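Local coordinates for DNA polymerase III subunit beta (Caulobacter crescentus, PDB 5WCE), which probably tethers DNA polymerases and other proteins to DNA as a ring-shaped head-to-tail homodimer encircling the duplex, giving them processivity, at residues 235-240 / 244-249. Numbering follows the deposited sequence.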
loop_
_atom_site.group_PDB
_atom_site.type_symbol
_atom_site.label_atom_id
_atom_site.label_comp_id
_atom_site.label_asym_id
_atom_site.label_seq_id
_atom_site.Cartn_x
_atom_site.Cartn_y
_atom_site.Cartn_z
ATOM N N LYS A 235 11.518 -16.285 -28.941
ATOM C CA LYS A 235 12.180 -15.461 -27.894
ATOM C C LYS A 235 12.167 -14.002 -28.210
ATOM O O LYS A 235 12.104 -13.598 -29.373
ATOM C CB LYS A 235 13.647 -15.847 -27.694
ATOM C CG LYS A 235 13.829 -17.273 -27.237
ATOM C CD LYS A 235 14.933 -17.450 -26.264
ATOM C CE LYS A 235 14.615 -18.581 -25.292
ATOM N NZ LYS A 235 15.222 -19.786 -25.793
ATOM N N VAL A 236 12.253 -13.213 -27.161
ATOM C CA VAL A 236 12.445 -11.790 -27.260
ATOM C C VAL A 236 13.552 -11.414 -26.267
ATOM O O VAL A 236 13.681 -12.038 -25.205
ATOM C CB VAL A 236 11.110 -11.035 -27.063
ATOM C CG1 VAL A 236 10.523 -11.227 -25.704
ATOM C CG2 VAL A 236 11.287 -9.559 -27.253
ATOM N N ARG A 237 14.388 -10.459 -26.648
ATOM C CA ARG A 237 15.462 -9.956 -25.785
ATOM C C ARG A 237 15.498 -8.434 -25.822
ATOM O O ARG A 237 15.504 -7.811 -26.893
ATOM C CB ARG A 237 16.797 -10.544 -26.180
ATOM C CG ARG A 237 17.968 -10.225 -25.243
ATOM C CD ARG A 237 19.134 -11.122 -25.567
ATOM N NE ARG A 237 20.242 -10.875 -24.676
ATOM C CZ ARG A 237 21.116 -9.888 -24.779
ATOM N NH1 ARG A 237 21.075 -9.043 -25.817
ATOM N NH2 ARG A 237 22.113 -9.809 -23.884
ATOM N N PHE A 238 15.515 -7.839 -24.640
ATOM C CA PHE A 238 15.652 -6.409 -24.474
ATOM C C PHE A 238 17.019 -6.209 -23.828
ATOM O O PHE A 238 17.301 -6.796 -22.769
ATOM C CB PHE A 238 14.617 -5.861 -23.545
ATOM C CG PHE A 238 13.206 -6.100 -23.953
ATOM C CD1 PHE A 238 12.508 -5.116 -24.660
ATOM C CD2 PHE A 238 12.510 -7.246 -23.519
ATOM C CE1 PHE A 238 11.194 -5.309 -25.018
ATOM C CE2 PHE A 238 11.190 -7.426 -23.877
ATOM C CZ PHE A 238 10.534 -6.448 -24.623
ATOM N N GLU A 239 17.841 -5.373 -24.429
ATOM C CA GLU A 239 19.104 -4.944 -23.809
ATOM C C GLU A 239 19.069 -3.451 -23.398
ATOM O O GLU A 239 18.771 -2.565 -24.244
ATOM C CB GLU A 239 20.207 -5.143 -24.817
ATOM C CG GLU A 239 21.383 -5.959 -24.379
ATOM C CD GLU A 239 22.390 -6.022 -25.483
ATOM O OE1 GLU A 239 22.965 -4.962 -25.858
ATOM O OE2 GLU A 239 22.552 -7.113 -26.051
ATOM N N PHE A 240 19.434 -3.193 -22.127
ATOM C CA PHE A 240 19.407 -1.856 -21.502
ATOM C C PHE A 240 20.814 -1.590 -20.959
ATOM O O PHE A 240 21.036 -1.702 -19.709
ATOM C CB PHE A 240 18.477 -1.845 -20.296
ATOM C CG PHE A 240 17.154 -2.568 -20.478
ATOM C CD1 PHE A 240 16.007 -1.837 -20.874
ATOM C CD2 PHE A 240 17.009 -3.907 -20.158
ATOM C CE1 PHE A 240 14.790 -2.450 -20.980
ATOM C CE2 PHE A 240 15.792 -4.537 -20.291
ATOM C CZ PHE A 240 14.679 -3.808 -20.720
ATOM N N ALA A 244 20.074 -6.978 -19.258
ATOM C CA ALA A 244 19.325 -7.571 -20.424
ATOM C C ALA A 244 18.224 -8.485 -19.922
ATOM O O ALA A 244 18.342 -9.128 -18.850
ATOM C CB ALA A 244 20.269 -8.322 -21.333
ATOM N N LEU A 245 17.106 -8.528 -20.614
ATOM C CA LEU A 245 16.000 -9.391 -20.239
ATOM C C LEU A 245 15.714 -10.268 -21.450
ATOM O O LEU A 245 15.430 -9.740 -22.533
ATOM C CB LEU A 245 14.812 -8.515 -19.873
ATOM C CG LEU A 245 13.521 -9.100 -19.334
ATOM C CD1 LEU A 245 12.408 -8.036 -19.470
ATOM C CD2 LEU A 245 13.024 -10.304 -20.038
ATOM N N THR A 246 15.871 -11.578 -21.306
ATOM C CA THR A 246 15.566 -12.524 -22.385
ATOM C C THR A 246 14.343 -13.323 -21.948
ATOM O O THR A 246 14.292 -13.814 -20.802
ATOM C CB THR A 246 16.755 -13.456 -22.659
ATOM O OG1 THR A 246 17.958 -12.698 -22.818
ATOM C CG2 THR A 246 16.495 -14.294 -23.864
ATOM N N SER A 247 13.353 -13.476 -22.833
ATOM C CA SER A 247 12.086 -14.139 -22.458
ATOM C C SER A 247 11.562 -15.046 -23.537
ATOM O O SER A 247 11.670 -14.742 -24.761
ATOM C CB SER A 247 11.006 -13.076 -22.111
ATOM O OG SER A 247 9.725 -13.664 -21.852
ATOM N N LYS A 248 10.944 -16.154 -23.108
ATOM C CA LYS A 248 10.041 -16.902 -24.005
ATOM C C LYS A 248 8.871 -15.995 -24.421
ATOM O O LYS A 248 8.562 -15.000 -23.756
ATOM C CB LYS A 248 9.446 -18.120 -23.321
ATOM C CG LYS A 248 10.473 -19.186 -22.954
ATOM C CD LYS A 248 9.827 -20.250 -22.097
ATOM C CE LYS A 248 10.895 -21.242 -21.658
ATOM N NZ LYS A 248 10.324 -22.283 -20.773
ATOM N N VAL A 249 8.234 -16.398 -25.517
ATOM C CA VAL A 249 7.048 -15.704 -26.025
ATOM C C VAL A 249 5.893 -16.673 -25.927
ATOM O O VAL A 249 6.103 -17.859 -25.796
ATOM C CB VAL A 249 7.220 -15.165 -27.479
ATOM C CG1 VAL A 249 8.332 -14.099 -27.540
ATOM C CG2 VAL A 249 7.427 -16.242 -28.453
#
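Val236 pairs with Ser247, and Phe238 with Leu245, through two backbone hydrogen bonds each in the antiparallel beta hairpin of strands 235-240 and 243-248, within the central domain of the beta subunit. Val236 N lies 2.9 Å from Ser247 O; Phe238 N lies 2.8 Å from Leu245 O. On the face bearing these residues, Phe238 and Leu245 lie side by side, with CD2 of Phe238 4.1 Å from CD1 of Leu245. Phe240 meets CB of Leu245 with its ring edge, through CE2, and helix 210-220 covers all three side chains. Val236 CG1 reaches Val249 CG1 at 4.1 Å, the two side chains crossing at an angle. On the other face, CG of Arg237 stands anti to the backbone N (chi1 -173°), and the extended chain passes Thr246 OG1, 3.4 Å from CD, to lay one guanidinium face over CB of Ala244. Arg237 NH1 forms a salt bridge with Glu239 OE2, modelled at 2.4 Å, a length too short to trust. Arg135 gives Glu239 OE2 a second salt bridge. A leucine in place of Arg237 would probably leave Glu239 leaning on Arg135 for its charge pairing and uncover the Ala244 methyl. From strand 226-231, Gln230 OE1 accepts a hydrogen bond from Arg237 NH1.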